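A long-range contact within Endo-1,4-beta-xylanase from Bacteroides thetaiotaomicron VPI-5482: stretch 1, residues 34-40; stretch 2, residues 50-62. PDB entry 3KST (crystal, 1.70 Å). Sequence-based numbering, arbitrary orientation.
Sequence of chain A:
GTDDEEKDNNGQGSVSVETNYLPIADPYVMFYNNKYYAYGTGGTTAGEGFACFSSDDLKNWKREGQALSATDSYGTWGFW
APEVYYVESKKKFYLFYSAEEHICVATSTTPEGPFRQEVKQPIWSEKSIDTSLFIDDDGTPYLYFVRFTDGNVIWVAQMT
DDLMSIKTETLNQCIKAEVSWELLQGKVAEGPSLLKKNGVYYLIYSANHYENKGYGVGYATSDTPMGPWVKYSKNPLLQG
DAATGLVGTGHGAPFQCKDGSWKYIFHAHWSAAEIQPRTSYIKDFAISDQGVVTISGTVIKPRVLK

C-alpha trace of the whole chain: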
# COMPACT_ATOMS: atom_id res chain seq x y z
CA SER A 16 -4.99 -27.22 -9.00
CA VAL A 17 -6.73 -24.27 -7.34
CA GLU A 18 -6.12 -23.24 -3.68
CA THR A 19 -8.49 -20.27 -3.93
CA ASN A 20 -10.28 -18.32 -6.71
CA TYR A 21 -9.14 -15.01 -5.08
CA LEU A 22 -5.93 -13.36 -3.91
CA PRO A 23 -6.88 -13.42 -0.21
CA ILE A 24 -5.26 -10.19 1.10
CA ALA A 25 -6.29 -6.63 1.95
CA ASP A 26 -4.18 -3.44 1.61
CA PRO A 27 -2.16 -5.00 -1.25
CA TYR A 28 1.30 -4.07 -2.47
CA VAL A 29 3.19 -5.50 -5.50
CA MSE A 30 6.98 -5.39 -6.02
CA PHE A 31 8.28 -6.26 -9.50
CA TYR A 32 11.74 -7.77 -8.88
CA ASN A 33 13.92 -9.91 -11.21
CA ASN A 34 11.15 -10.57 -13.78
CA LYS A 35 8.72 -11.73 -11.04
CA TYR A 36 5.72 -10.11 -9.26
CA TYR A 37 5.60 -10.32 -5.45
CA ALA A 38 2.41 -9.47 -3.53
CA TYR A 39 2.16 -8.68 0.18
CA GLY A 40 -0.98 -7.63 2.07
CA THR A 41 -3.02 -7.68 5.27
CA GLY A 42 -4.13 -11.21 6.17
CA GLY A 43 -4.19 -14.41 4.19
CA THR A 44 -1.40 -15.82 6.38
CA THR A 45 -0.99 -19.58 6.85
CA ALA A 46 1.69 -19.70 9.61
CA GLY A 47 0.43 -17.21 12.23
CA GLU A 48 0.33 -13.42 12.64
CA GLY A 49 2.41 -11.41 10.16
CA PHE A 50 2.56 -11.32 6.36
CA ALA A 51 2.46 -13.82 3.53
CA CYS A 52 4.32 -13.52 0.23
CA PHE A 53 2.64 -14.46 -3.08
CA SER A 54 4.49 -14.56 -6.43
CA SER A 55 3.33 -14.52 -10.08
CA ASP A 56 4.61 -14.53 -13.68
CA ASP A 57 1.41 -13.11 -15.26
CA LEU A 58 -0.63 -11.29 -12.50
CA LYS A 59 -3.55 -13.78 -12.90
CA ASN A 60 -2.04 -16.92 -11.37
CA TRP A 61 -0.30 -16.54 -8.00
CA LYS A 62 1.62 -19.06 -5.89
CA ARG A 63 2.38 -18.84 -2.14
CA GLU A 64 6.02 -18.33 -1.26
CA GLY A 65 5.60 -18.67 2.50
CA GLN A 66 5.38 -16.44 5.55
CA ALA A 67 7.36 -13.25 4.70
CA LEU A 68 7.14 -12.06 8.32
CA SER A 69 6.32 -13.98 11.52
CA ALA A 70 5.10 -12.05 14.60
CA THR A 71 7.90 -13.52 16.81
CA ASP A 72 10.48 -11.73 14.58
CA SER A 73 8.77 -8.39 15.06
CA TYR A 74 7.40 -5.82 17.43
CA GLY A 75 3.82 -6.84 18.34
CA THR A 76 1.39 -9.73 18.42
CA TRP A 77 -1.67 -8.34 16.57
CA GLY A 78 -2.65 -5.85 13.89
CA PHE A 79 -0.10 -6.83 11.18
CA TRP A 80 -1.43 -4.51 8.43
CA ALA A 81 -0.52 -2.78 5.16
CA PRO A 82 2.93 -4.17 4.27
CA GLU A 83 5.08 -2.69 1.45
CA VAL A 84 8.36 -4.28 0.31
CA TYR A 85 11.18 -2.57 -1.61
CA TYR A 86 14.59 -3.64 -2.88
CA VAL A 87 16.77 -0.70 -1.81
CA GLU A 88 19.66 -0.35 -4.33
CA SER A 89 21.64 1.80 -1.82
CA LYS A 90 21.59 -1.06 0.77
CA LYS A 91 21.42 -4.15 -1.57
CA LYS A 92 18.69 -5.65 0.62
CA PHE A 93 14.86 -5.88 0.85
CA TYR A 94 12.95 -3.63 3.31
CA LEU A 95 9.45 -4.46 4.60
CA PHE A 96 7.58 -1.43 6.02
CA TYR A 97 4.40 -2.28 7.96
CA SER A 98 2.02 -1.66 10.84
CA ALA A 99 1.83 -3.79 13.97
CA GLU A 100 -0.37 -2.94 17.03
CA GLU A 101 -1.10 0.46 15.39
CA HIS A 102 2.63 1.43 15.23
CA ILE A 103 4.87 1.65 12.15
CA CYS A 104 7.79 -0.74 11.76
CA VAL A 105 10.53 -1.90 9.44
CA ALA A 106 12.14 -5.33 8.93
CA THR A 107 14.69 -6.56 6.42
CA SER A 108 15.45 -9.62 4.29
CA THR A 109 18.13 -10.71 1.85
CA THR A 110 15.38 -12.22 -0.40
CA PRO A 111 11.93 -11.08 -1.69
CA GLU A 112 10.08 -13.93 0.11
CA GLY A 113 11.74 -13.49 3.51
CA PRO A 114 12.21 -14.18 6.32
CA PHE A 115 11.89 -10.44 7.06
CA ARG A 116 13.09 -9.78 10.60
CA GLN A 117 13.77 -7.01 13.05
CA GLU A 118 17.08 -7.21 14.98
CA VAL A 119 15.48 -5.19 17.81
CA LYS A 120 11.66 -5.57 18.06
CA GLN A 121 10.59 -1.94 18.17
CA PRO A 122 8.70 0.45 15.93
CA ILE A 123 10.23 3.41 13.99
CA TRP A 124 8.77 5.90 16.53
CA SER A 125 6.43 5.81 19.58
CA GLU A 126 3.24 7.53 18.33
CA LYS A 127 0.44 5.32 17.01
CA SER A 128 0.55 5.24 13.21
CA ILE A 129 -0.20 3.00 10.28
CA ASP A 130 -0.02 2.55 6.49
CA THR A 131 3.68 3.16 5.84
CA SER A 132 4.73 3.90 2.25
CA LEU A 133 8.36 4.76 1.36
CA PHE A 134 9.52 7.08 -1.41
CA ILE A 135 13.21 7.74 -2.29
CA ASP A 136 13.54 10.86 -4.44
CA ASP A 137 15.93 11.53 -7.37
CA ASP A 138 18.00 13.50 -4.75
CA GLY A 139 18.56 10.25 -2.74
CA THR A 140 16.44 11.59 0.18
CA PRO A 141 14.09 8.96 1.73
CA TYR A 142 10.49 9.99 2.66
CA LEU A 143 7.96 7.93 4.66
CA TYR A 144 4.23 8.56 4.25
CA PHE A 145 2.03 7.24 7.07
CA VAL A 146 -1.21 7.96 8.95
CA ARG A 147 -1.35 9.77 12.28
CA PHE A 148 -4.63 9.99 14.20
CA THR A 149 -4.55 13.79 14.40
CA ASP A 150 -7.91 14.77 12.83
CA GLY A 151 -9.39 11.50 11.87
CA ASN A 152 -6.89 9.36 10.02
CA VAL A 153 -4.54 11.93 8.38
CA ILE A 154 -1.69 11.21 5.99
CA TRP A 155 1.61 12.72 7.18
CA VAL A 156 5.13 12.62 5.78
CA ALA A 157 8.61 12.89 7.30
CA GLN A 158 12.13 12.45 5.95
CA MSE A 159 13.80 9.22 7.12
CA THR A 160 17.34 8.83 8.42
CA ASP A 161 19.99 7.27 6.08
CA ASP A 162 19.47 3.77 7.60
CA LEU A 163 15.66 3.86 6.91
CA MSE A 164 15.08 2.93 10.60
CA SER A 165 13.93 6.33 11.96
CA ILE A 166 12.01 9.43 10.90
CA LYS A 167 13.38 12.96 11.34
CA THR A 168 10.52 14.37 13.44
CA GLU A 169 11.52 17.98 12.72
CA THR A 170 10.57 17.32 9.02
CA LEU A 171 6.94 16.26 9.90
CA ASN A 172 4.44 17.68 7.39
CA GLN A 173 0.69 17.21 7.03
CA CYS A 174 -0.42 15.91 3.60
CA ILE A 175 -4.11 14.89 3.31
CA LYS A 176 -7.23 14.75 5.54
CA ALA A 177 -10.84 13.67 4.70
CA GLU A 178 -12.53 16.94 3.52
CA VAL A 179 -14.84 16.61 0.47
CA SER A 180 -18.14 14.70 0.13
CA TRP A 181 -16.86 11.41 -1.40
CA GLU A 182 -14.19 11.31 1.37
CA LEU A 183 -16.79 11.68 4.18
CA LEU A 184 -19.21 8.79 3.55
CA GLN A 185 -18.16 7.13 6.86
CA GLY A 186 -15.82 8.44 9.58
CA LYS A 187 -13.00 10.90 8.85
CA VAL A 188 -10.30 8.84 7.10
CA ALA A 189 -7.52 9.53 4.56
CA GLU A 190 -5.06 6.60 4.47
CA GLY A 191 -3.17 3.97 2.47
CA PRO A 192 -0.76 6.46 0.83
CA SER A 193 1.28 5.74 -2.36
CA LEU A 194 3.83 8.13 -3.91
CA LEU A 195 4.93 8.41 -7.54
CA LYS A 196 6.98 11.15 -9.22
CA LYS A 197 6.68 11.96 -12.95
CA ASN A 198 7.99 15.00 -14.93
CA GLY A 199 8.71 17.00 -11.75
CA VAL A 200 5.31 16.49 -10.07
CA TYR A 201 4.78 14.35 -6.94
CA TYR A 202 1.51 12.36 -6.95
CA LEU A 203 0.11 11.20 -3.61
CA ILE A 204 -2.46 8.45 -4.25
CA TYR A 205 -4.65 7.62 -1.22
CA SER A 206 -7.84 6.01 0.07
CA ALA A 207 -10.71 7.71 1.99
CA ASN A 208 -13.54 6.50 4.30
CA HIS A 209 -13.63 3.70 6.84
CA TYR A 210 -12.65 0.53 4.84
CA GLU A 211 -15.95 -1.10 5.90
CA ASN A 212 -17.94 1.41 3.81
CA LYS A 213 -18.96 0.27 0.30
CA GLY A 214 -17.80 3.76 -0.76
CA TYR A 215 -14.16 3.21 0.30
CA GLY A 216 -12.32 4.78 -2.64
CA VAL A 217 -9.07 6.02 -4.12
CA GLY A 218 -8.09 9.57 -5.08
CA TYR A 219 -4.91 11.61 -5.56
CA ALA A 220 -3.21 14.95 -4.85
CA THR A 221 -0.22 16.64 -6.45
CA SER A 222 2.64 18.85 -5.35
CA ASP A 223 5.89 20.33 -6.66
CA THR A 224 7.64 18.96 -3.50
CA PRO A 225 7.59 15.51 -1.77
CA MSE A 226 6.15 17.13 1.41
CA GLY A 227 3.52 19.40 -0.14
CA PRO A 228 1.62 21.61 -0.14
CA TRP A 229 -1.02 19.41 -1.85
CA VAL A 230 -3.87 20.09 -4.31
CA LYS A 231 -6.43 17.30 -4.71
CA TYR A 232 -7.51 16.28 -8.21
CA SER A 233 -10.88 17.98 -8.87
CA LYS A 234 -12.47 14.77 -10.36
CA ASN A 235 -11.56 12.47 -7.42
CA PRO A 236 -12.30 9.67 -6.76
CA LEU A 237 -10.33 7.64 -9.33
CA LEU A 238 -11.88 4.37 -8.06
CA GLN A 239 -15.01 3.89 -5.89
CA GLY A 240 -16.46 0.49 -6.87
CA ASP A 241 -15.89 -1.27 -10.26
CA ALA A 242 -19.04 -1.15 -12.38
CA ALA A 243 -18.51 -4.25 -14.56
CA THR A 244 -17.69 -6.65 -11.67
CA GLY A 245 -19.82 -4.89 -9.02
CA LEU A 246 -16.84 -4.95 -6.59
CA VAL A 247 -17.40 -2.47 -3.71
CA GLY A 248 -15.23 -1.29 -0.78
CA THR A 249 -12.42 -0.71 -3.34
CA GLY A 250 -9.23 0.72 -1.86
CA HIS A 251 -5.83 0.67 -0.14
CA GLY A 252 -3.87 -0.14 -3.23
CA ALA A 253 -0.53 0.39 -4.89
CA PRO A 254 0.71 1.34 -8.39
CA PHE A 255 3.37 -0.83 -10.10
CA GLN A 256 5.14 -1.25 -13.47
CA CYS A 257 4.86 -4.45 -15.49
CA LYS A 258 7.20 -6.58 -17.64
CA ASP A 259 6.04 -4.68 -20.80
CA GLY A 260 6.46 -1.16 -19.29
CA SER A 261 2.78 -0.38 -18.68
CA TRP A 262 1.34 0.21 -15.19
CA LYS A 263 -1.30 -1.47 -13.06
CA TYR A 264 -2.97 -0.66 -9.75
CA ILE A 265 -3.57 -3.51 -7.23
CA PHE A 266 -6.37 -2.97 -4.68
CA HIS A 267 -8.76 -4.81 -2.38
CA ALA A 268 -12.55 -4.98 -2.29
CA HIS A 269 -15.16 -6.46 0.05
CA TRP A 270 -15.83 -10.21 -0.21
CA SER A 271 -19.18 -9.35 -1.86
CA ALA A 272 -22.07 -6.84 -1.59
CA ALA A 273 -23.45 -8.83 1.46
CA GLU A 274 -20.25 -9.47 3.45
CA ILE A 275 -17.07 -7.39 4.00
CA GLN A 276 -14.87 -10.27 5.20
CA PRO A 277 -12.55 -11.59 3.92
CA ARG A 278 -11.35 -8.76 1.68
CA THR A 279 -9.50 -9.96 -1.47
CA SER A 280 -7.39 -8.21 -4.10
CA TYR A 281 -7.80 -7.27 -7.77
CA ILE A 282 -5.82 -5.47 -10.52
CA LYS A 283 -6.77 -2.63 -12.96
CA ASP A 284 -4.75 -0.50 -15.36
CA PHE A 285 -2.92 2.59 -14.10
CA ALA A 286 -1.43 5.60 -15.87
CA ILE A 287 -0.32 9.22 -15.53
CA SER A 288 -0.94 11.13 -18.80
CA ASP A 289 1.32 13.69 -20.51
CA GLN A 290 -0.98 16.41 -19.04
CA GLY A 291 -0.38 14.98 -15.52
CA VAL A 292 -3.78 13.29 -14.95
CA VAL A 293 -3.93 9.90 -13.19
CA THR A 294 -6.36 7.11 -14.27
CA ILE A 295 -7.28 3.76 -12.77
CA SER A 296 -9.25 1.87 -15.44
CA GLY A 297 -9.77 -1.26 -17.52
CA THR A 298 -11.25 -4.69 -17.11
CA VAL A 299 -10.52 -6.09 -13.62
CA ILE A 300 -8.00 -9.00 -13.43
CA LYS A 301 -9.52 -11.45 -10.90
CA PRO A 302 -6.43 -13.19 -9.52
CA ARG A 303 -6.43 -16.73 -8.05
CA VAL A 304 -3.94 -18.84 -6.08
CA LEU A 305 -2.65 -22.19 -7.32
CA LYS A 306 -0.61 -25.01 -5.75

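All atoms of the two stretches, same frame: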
# COMPACT_ATOMS: atom_id res chain seq x y z
N ASN A 34 12.17 -10.00 -12.88
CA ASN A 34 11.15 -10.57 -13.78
C ASN A 34 10.05 -11.38 -13.06
O ASN A 34 9.54 -12.36 -13.59
CB ASN A 34 11.86 -11.46 -14.82
N LYS A 35 9.69 -10.96 -11.84
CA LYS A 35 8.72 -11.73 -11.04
C LYS A 35 7.93 -10.77 -10.15
O LYS A 35 8.53 -9.88 -9.54
CB LYS A 35 9.50 -12.74 -10.17
CG LYS A 35 8.77 -14.01 -9.74
CD LYS A 35 8.42 -14.90 -10.94
CE LYS A 35 8.60 -16.43 -10.66
NZ LYS A 35 7.64 -16.99 -9.73
N TYR A 36 6.60 -10.94 -10.11
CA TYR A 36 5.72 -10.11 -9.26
C TYR A 36 5.63 -10.72 -7.88
O TYR A 36 5.50 -11.92 -7.77
CB TYR A 36 4.32 -10.01 -9.86
CG TYR A 36 4.35 -9.40 -11.24
CD1 TYR A 36 4.53 -8.03 -11.43
CD2 TYR A 36 4.20 -10.20 -12.38
CE1 TYR A 36 4.55 -7.46 -12.70
CE2 TYR A 36 4.24 -9.62 -13.68
CZ TYR A 36 4.42 -8.26 -13.82
OH TYR A 36 4.43 -7.70 -15.07
N TYR A 37 5.69 -9.88 -6.85
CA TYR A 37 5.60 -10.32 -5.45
C TYR A 37 4.55 -9.49 -4.74
O TYR A 37 4.68 -8.26 -4.72
CB TYR A 37 6.94 -10.18 -4.73
CG TYR A 37 8.05 -11.01 -5.33
CD1 TYR A 37 8.24 -12.33 -4.93
CD2 TYR A 37 8.88 -10.48 -6.30
CE1 TYR A 37 9.26 -13.12 -5.47
CE2 TYR A 37 9.91 -11.26 -6.85
CZ TYR A 37 10.10 -12.57 -6.44
OH TYR A 37 11.11 -13.34 -6.99
N ALA A 38 3.52 -10.15 -4.21
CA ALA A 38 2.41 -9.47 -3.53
C ALA A 38 2.47 -9.71 -2.05
O ALA A 38 2.73 -10.82 -1.62
CB ALA A 38 1.07 -9.96 -4.04
N TYR A 39 2.23 -8.64 -1.29
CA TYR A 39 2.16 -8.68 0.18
C TYR A 39 0.96 -7.86 0.59
O TYR A 39 0.75 -6.78 0.04
CB TYR A 39 3.39 -8.05 0.80
CG TYR A 39 4.68 -8.52 0.19
CD1 TYR A 39 5.18 -7.90 -0.97
CD2 TYR A 39 5.40 -9.59 0.73
CE1 TYR A 39 6.35 -8.35 -1.58
CE2 TYR A 39 6.57 -10.03 0.15
CZ TYR A 39 7.05 -9.39 -1.01
OH TYR A 39 8.22 -9.80 -1.60
N GLY A 40 0.17 -8.37 1.54
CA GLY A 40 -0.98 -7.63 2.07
C GLY A 40 -1.35 -8.00 3.50
O GLY A 40 -0.66 -8.81 4.15
N PHE A 50 2.87 -11.52 7.77
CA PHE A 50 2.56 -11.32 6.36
C PHE A 50 2.98 -12.50 5.52
O PHE A 50 4.05 -13.10 5.76
CB PHE A 50 3.19 -10.03 5.78
CG PHE A 50 2.88 -8.81 6.59
CD1 PHE A 50 1.58 -8.29 6.64
CD2 PHE A 50 3.87 -8.19 7.35
CE1 PHE A 50 1.27 -7.20 7.41
CE2 PHE A 50 3.56 -7.08 8.13
CZ PHE A 50 2.25 -6.58 8.14
N ALA A 51 2.14 -12.82 4.54
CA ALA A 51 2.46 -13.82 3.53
C ALA A 51 3.14 -13.12 2.37
O ALA A 51 3.13 -11.89 2.26
CB ALA A 51 1.18 -14.52 3.04
N CYS A 52 3.73 -13.93 1.51
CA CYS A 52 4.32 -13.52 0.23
C CYS A 52 3.67 -14.38 -0.85
O CYS A 52 3.62 -15.58 -0.69
CB CYS A 52 5.83 -13.74 0.17
SG CYS A 52 6.51 -13.35 -1.46
N PHE A 53 3.15 -13.75 -1.89
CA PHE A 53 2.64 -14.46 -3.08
C PHE A 53 3.49 -14.02 -4.26
O PHE A 53 3.86 -12.85 -4.33
CB PHE A 53 1.18 -14.12 -3.36
CG PHE A 53 0.25 -14.44 -2.23
CD1 PHE A 53 0.07 -13.53 -1.21
CD2 PHE A 53 -0.45 -15.65 -2.20
CE1 PHE A 53 -0.81 -13.81 -0.13
CE2 PHE A 53 -1.32 -15.95 -1.16
CZ PHE A 53 -1.51 -15.02 -0.10
N SER A 54 3.80 -14.94 -5.20
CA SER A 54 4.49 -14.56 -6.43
C SER A 54 3.69 -14.97 -7.68
O SER A 54 2.87 -15.88 -7.62
CB SER A 54 5.91 -15.12 -6.51
OG SER A 54 5.92 -16.51 -6.81
N SER A 55 4.01 -14.32 -8.79
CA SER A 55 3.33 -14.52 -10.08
C SER A 55 4.19 -14.11 -11.27
O SER A 55 5.00 -13.17 -11.17
CB SER A 55 2.04 -13.70 -10.12
OG SER A 55 1.37 -13.76 -11.38
N ASP A 56 3.98 -14.82 -12.39
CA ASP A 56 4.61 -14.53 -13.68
C ASP A 56 3.73 -13.66 -14.59
O ASP A 56 4.25 -12.92 -15.45
CB ASP A 56 4.88 -15.86 -14.41
CG ASP A 56 5.90 -16.73 -13.72
OD1 ASP A 56 6.94 -16.18 -13.30
OD2 ASP A 56 5.72 -17.96 -13.65
N ASP A 57 2.41 -13.72 -14.36
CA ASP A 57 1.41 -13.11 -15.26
C ASP A 57 0.32 -12.23 -14.62
O ASP A 57 -0.56 -11.75 -15.35
CB ASP A 57 0.75 -14.27 -16.04
CG ASP A 57 -0.01 -15.27 -15.12
OD1 ASP A 57 -0.21 -15.02 -13.90
OD2 ASP A 57 -0.39 -16.35 -15.63
N LEU A 58 0.35 -12.06 -13.29
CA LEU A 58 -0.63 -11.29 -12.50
C LEU A 58 -1.99 -11.97 -12.28
O LEU A 58 -2.77 -11.51 -11.44
CB LEU A 58 -0.86 -9.85 -13.04
CG LEU A 58 0.36 -8.95 -13.05
CD1 LEU A 58 0.02 -7.66 -13.82
CD2 LEU A 58 0.78 -8.66 -11.61
N LYS A 59 -2.29 -13.05 -13.01
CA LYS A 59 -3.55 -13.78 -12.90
C LYS A 59 -3.37 -14.94 -11.94
O LYS A 59 -4.18 -15.11 -11.03
CB LYS A 59 -4.04 -14.29 -14.27
CG LYS A 59 -5.29 -15.19 -14.23
CD LYS A 59 -6.57 -14.57 -13.64
CE LYS A 59 -7.74 -15.53 -13.82
NZ LYS A 59 -9.10 -15.08 -13.37
N ASN A 60 -2.32 -15.73 -12.18
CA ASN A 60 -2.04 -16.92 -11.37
C ASN A 60 -0.92 -16.64 -10.39
O ASN A 60 0.19 -16.23 -10.79
CB ASN A 60 -1.67 -18.08 -12.26
CG ASN A 60 -2.72 -18.33 -13.33
OD1 ASN A 60 -3.82 -18.82 -13.04
ND2 ASN A 60 -2.39 -17.99 -14.56
N TRP A 61 -1.23 -16.81 -9.11
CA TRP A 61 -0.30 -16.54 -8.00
C TRP A 61 0.03 -17.82 -7.26
O TRP A 61 -0.80 -18.73 -7.19
CB TRP A 61 -0.91 -15.52 -7.02
CG TRP A 61 -1.09 -14.18 -7.68
CD1 TRP A 61 -2.09 -13.83 -8.52
CD2 TRP A 61 -0.22 -13.05 -7.61
NE1 TRP A 61 -1.92 -12.55 -8.99
CE2 TRP A 61 -0.77 -12.04 -8.44
CE3 TRP A 61 0.98 -12.78 -6.94
CZ2 TRP A 61 -0.14 -10.78 -8.62
CZ3 TRP A 61 1.60 -11.53 -7.11
CH2 TRP A 61 1.03 -10.55 -7.94
N LYS A 62 1.25 -17.92 -6.73
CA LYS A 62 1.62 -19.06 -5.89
C LYS A 62 2.13 -18.50 -4.55
O LYS A 62 2.77 -17.43 -4.53
CB LYS A 62 2.65 -19.99 -6.55
CG LYS A 62 4.12 -19.88 -6.11
CD LYS A 62 5.02 -20.86 -6.87
CE LYS A 62 6.22 -21.25 -6.03
NZ LYS A 62 7.22 -22.07 -6.79
O HOH W 1 0.42 -11.18 1.81
O HOH W 2 -0.28 -11.34 4.54

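Neighbouring antiparallel strands are joined by a regular ladder of backbone hydrogen bonds, while the side chains determine what packs on each face; this pair from a xylanase illustrates both. The strand that runs through Tyr36-Gly40 and continues beyond it, and the strand 50-55, run antiparallel, their N-to-C directions 152° apart and their axes approaching to 4.6 Å. Two hydrogen-bonded pairs carry the ladder. Tyr36 N donates to Ser55 O (2.9 Å) and Ser55 N to Tyr36 O (3.0 Å); Ala38 N donates to Phe53 O (2.7 Å) and Phe53 N to Ala38 O (3.0 Å). Between them lies the non-hydrogen-bonded pair Tyr37 and Ser54, whose CA atoms draw in to 4.5 Å. Here the CA-H groups face carbonyls already engaged in the ladder: Ser54 CA lies 3.1 Å from Tyr36 O, and Tyr37 CA 3.3 Å from Phe53 O.

Toward Gly40 the direct ladder gives way to water. Water 1 accepts from Gly40 N (2.8 Å) and lies 2.8 Å from Ala51 O, while water 2 accepts from Ala51 N (2.8 Å) and lies 2.6 Å from Gly40 O. The strands are thus bridged where their CA atoms have moved farther apart.

Strand alternation sends Tyr36, Ala38, Phe53 and Ser55 to one face. Tyr36 is buried, its ring covered on one face by Leu58, whose CD2 sits 3.7 Å from the ring centroid and nearly along the normal. Trp61 reaches the same patch from the following strand: its CH2 is 3.8 Å from Tyr36 CB and its CZ3 3.5 Å from Ala38 CB. The small methyl of Ala38 lets the indole come this close to the strand. Ser55 suits the turn that brings Leu58 and Trp61 into place, because its OG donates to Asn60 O (2.8 Å) and accepts from Leu58 N (2.8 Å). Trp61 NE1 is likewise satisfied, donating to Leu58 O at 2.8 Å.

Tyr37 and Ser54 point to the other face. There Cys52 SG approaches the edge of the Tyr37 ring, 4.0 Å from CD1, and also lies 3.7 Å from Tyr39 CE2, so one polarizable sulfur serves two aromatic neighbours. At the more open end, Lys35 extends its chain toward Asp56; NZ and OD1 form a long salt bridge of 3.7 Å, and the aliphatic CD of Lys35 comes within 3.1 Å of Asp56 OD1. In all, the contact buries 730 Å², counting both sides.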